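Local coordinates for protein formate dehydrogenase subunit beta (Desulfovibrio gigas, PDB 1H0H) that serves as the electron transfer subunit of formate dehydrogenase, carrying three [4Fe-4S] clusters for the reversible oxidation of formate to carbon dioxide, at residues P69-H74 with V195-L200. Numbering follows the deposited sequence.
Sequences PDQCRH and VRVIFL. With SF4 (iron/sulfur cluster), chain N; SF4 (iron/sulfur cluster), chain M.
The F199 ring has two neighbours at its edge and in its plane: the carbonyl O of P69, 3.5 Å from CE2, and CD of R73. It also stacks with F68. The R73 guanidinium takes F199 CE1 over one face, the two planes 69° apart. R73 bends about CB-CG (chi2 -64°), which carries its NH1 back to D70 OD1 in a 2.9 Å salt bridge; R53 holds OD2 of the same carboxylate. C72 SG lies over the centre of one face of the H74 ring, and V197 CG2 reaches the ring edge. The backbones join at R73 O, which accepts from R196 N nearly along its C=O axis and from V197 N, above the carbonyl plane, both at 2.9 Å. V197 CG2 packs 3.3 Å from C72 O, and V195 CG1 lies beside R73 CB. C72 SG binds FE2 of one cluster at 2.3 Å. Q71 NE2 lies 3.7 Å from FE3 of another cluster and has no hydrogen-bond partner, whereas its OE1 is bonded by K50. Strand 197-201 thus backs the loop after strand 62-70, where C72 opens a C-x-x-C run with C75, the cysteine pattern of ferredoxin-type [4Fe-4S] sites.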
loop_
_atom_site.group_PDB
_atom_site.type_symbol
_atom_site.label_atom_id
_atom_site.label_comp_id
_atom_site.label_asym_id
_atom_site.label_seq_id
_atom_site.Cartn_x
_atom_site.Cartn_y
_atom_site.Cartn_z
ATOM N N PRO B 69 26.784 0.036 -2.460
ATOM C CA PRO B 69 26.625 0.116 -0.991
ATOM C C PRO B 69 28.000 0.001 -0.326
ATOM O O PRO B 69 28.407 -1.065 0.140
ATOM C CB PRO B 69 25.777 -1.111 -0.649
ATOM C CG PRO B 69 25.831 -2.003 -1.803
ATOM C CD PRO B 69 26.490 -1.299 -2.986
ATOM N N ASP B 70 28.667 1.146 -0.247
ATOM C CA ASP B 70 30.056 1.258 0.142
ATOM C C ASP B 70 30.286 1.018 1.636
ATOM O O ASP B 70 29.433 1.319 2.465
ATOM C CB ASP B 70 30.531 2.648 -0.287
ATOM C CG ASP B 70 31.992 2.715 -0.525
ATOM O OD1 ASP B 70 32.693 1.702 -0.306
ATOM O OD2 ASP B 70 32.528 3.766 -0.916
ATOM N N GLN B 71 31.418 0.409 1.950
ATOM C CA GLN B 71 31.851 0.149 3.308
ATOM C C GLN B 71 33.330 -0.263 3.198
ATOM O O GLN B 71 33.824 -0.544 2.106
ATOM C CB GLN B 71 31.047 -1.001 3.939
ATOM C CG GLN B 71 31.274 -2.309 3.207
ATOM C CD GLN B 71 30.550 -3.531 3.815
ATOM O OE1 GLN B 71 29.520 -3.969 3.301
ATOM N NE2 GLN B 71 31.114 -4.093 4.883
ATOM N N CYS B 72 34.006 -0.338 4.340
ATOM C CA CYS B 72 35.393 -0.799 4.395
ATOM C C CYS B 72 35.532 -2.147 3.671
ATOM O O CYS B 72 34.652 -2.999 3.778
ATOM C CB CYS B 72 35.810 -0.977 5.842
ATOM S SG CYS B 72 37.380 -1.822 6.049
ATOM N N ARG B 73 36.642 -2.358 2.975
ATOM C CA ARG B 73 36.832 -3.606 2.224
ATOM C C ARG B 73 37.433 -4.731 3.057
ATOM O O ARG B 73 37.572 -5.829 2.574
ATOM C CB ARG B 73 37.775 -3.372 1.053
ATOM C CG ARG B 73 37.350 -2.234 0.150
ATOM C CD ARG B 73 36.013 -2.441 -0.598
ATOM N NE ARG B 73 35.925 -1.471 -1.684
ATOM C CZ ARG B 73 35.520 -0.215 -1.531
ATOM N NH1 ARG B 73 35.155 0.242 -0.319
ATOM N NH2 ARG B 73 35.487 0.579 -2.584
ATOM N N HIS B 74 37.834 -4.411 4.279
ATOM C CA HIS B 74 38.531 -5.353 5.141
ATOM C C HIS B 74 39.673 -6.027 4.389
ATOM O O HIS B 74 39.735 -7.257 4.245
ATOM C CB HIS B 74 37.545 -6.312 5.808
ATOM C CG HIS B 74 36.670 -5.617 6.788
ATOM N ND1 HIS B 74 37.045 -5.405 8.096
ATOM C CD2 HIS B 74 35.481 -4.981 6.627
ATOM C CE1 HIS B 74 36.107 -4.713 8.715
ATOM N NE2 HIS B 74 35.135 -4.460 7.850
ATOM N N VAL B 195 40.988 -7.876 -1.173
ATOM C CA VAL B 195 40.036 -7.444 -0.151
ATOM C C VAL B 195 39.098 -8.558 0.296
ATOM O O VAL B 195 38.979 -9.574 -0.369
ATOM C CB VAL B 195 39.178 -6.267 -0.672
ATOM C CG1 VAL B 195 40.088 -5.131 -1.151
ATOM C CG2 VAL B 195 38.276 -6.714 -1.806
ATOM N N ARG B 196 38.425 -8.355 1.425
ATOM C CA ARG B 196 37.447 -9.337 1.886
ATOM C C ARG B 196 36.016 -8.979 1.473
ATOM O O ARG B 196 35.158 -9.851 1.362
ATOM C CB ARG B 196 37.539 -9.533 3.399
ATOM C CG ARG B 196 38.817 -10.257 3.829
ATOM C CD ARG B 196 38.999 -10.278 5.341
ATOM N NE ARG B 196 40.248 -10.926 5.673
ATOM C CZ ARG B 196 40.410 -12.240 5.663
ATOM N NH1 ARG B 196 39.376 -13.004 5.357
ATOM N NH2 ARG B 196 41.595 -12.796 5.949
ATOM N N VAL B 197 35.761 -7.701 1.242
ATOM C CA VAL B 197 34.466 -7.279 0.745
ATOM C C VAL B 197 34.591 -7.147 -0.771
ATOM O O VAL B 197 35.157 -6.163 -1.279
ATOM C CB VAL B 197 34.010 -5.942 1.382
ATOM C CG1 VAL B 197 32.640 -5.524 0.841
ATOM C CG2 VAL B 197 33.917 -6.064 2.894
ATOM N N ILE B 198 34.062 -8.131 -1.501
ATOM C CA ILE B 198 34.225 -8.160 -2.948
ATOM C C ILE B 198 32.992 -7.648 -3.724
ATOM O O ILE B 198 31.944 -8.300 -3.704
ATOM C CB ILE B 198 34.570 -9.582 -3.444
ATOM C CG1 ILE B 198 35.789 -10.160 -2.710
ATOM C CG2 ILE B 198 34.806 -9.552 -4.983
ATOM C CD1 ILE B 198 36.020 -11.677 -2.963
ATOM N N PHE B 199 33.109 -6.490 -4.383
ATOM C CA PHE B 199 32.007 -5.958 -5.201
ATOM C C PHE B 199 32.071 -6.407 -6.664
ATOM O O PHE B 199 33.152 -6.401 -7.284
ATOM C CB PHE B 199 31.986 -4.441 -5.232
ATOM C CG PHE B 199 31.743 -3.793 -3.912
ATOM C CD1 PHE B 199 32.789 -3.597 -3.034
ATOM C CD2 PHE B 199 30.472 -3.313 -3.575
ATOM C CE1 PHE B 199 32.583 -2.958 -1.851
ATOM C CE2 PHE B 199 30.253 -2.676 -2.377
ATOM C CZ PHE B 199 31.311 -2.513 -1.502
ATOM N N LEU B 200 30.915 -6.806 -7.191
ATOM C CA LEU B 200 30.752 -7.080 -8.604
ATOM C C LEU B 200 30.079 -5.864 -9.197
ATOM O O LEU B 200 29.089 -5.372 -8.636
ATOM C CB LEU B 200 29.863 -8.306 -8.846
ATOM C CG LEU B 200 29.425 -8.535 -10.303
ATOM C CD1 LEU B 200 30.638 -8.782 -11.210
ATOM C CD2 LEU B 200 28.466 -9.693 -10.443
HETATM FE FE1 SF4 N . 40.757 1.213 3.901
HETATM FE FE2 SF4 N . 39.154 -0.592 5.236
HETATM FE FE3 SF4 N . 41.333 -1.470 3.596
HETATM FE FE4 SF4 N . 41.838 -0.153 5.973
HETATM S S1 SF4 N . 40.849 -2.291 5.721
HETATM S S2 SF4 N . 42.837 0.274 4.071
HETATM S S3 SF4 N . 40.021 1.359 6.047
HETATM S S4 SF4 N . 39.336 -0.370 2.917
HETATM FE FE1 SF4 M . 28.296 -4.350 9.978
HETATM FE FE2 SF4 M . 27.626 -3.929 7.345
HETATM FE FE3 SF4 M . 30.111 -3.164 8.302
HETATM FE FE4 SF4 M . 27.836 -1.799 9.044
HETATM S S1 SF4 M . 28.717 -2.048 6.911
HETATM S S2 SF4 M . 29.569 -2.515 10.366
HETATM S S3 SF4 M . 26.284 -3.371 9.134
HETATM S S4 SF4 M . 29.408 -5.318 8.264
#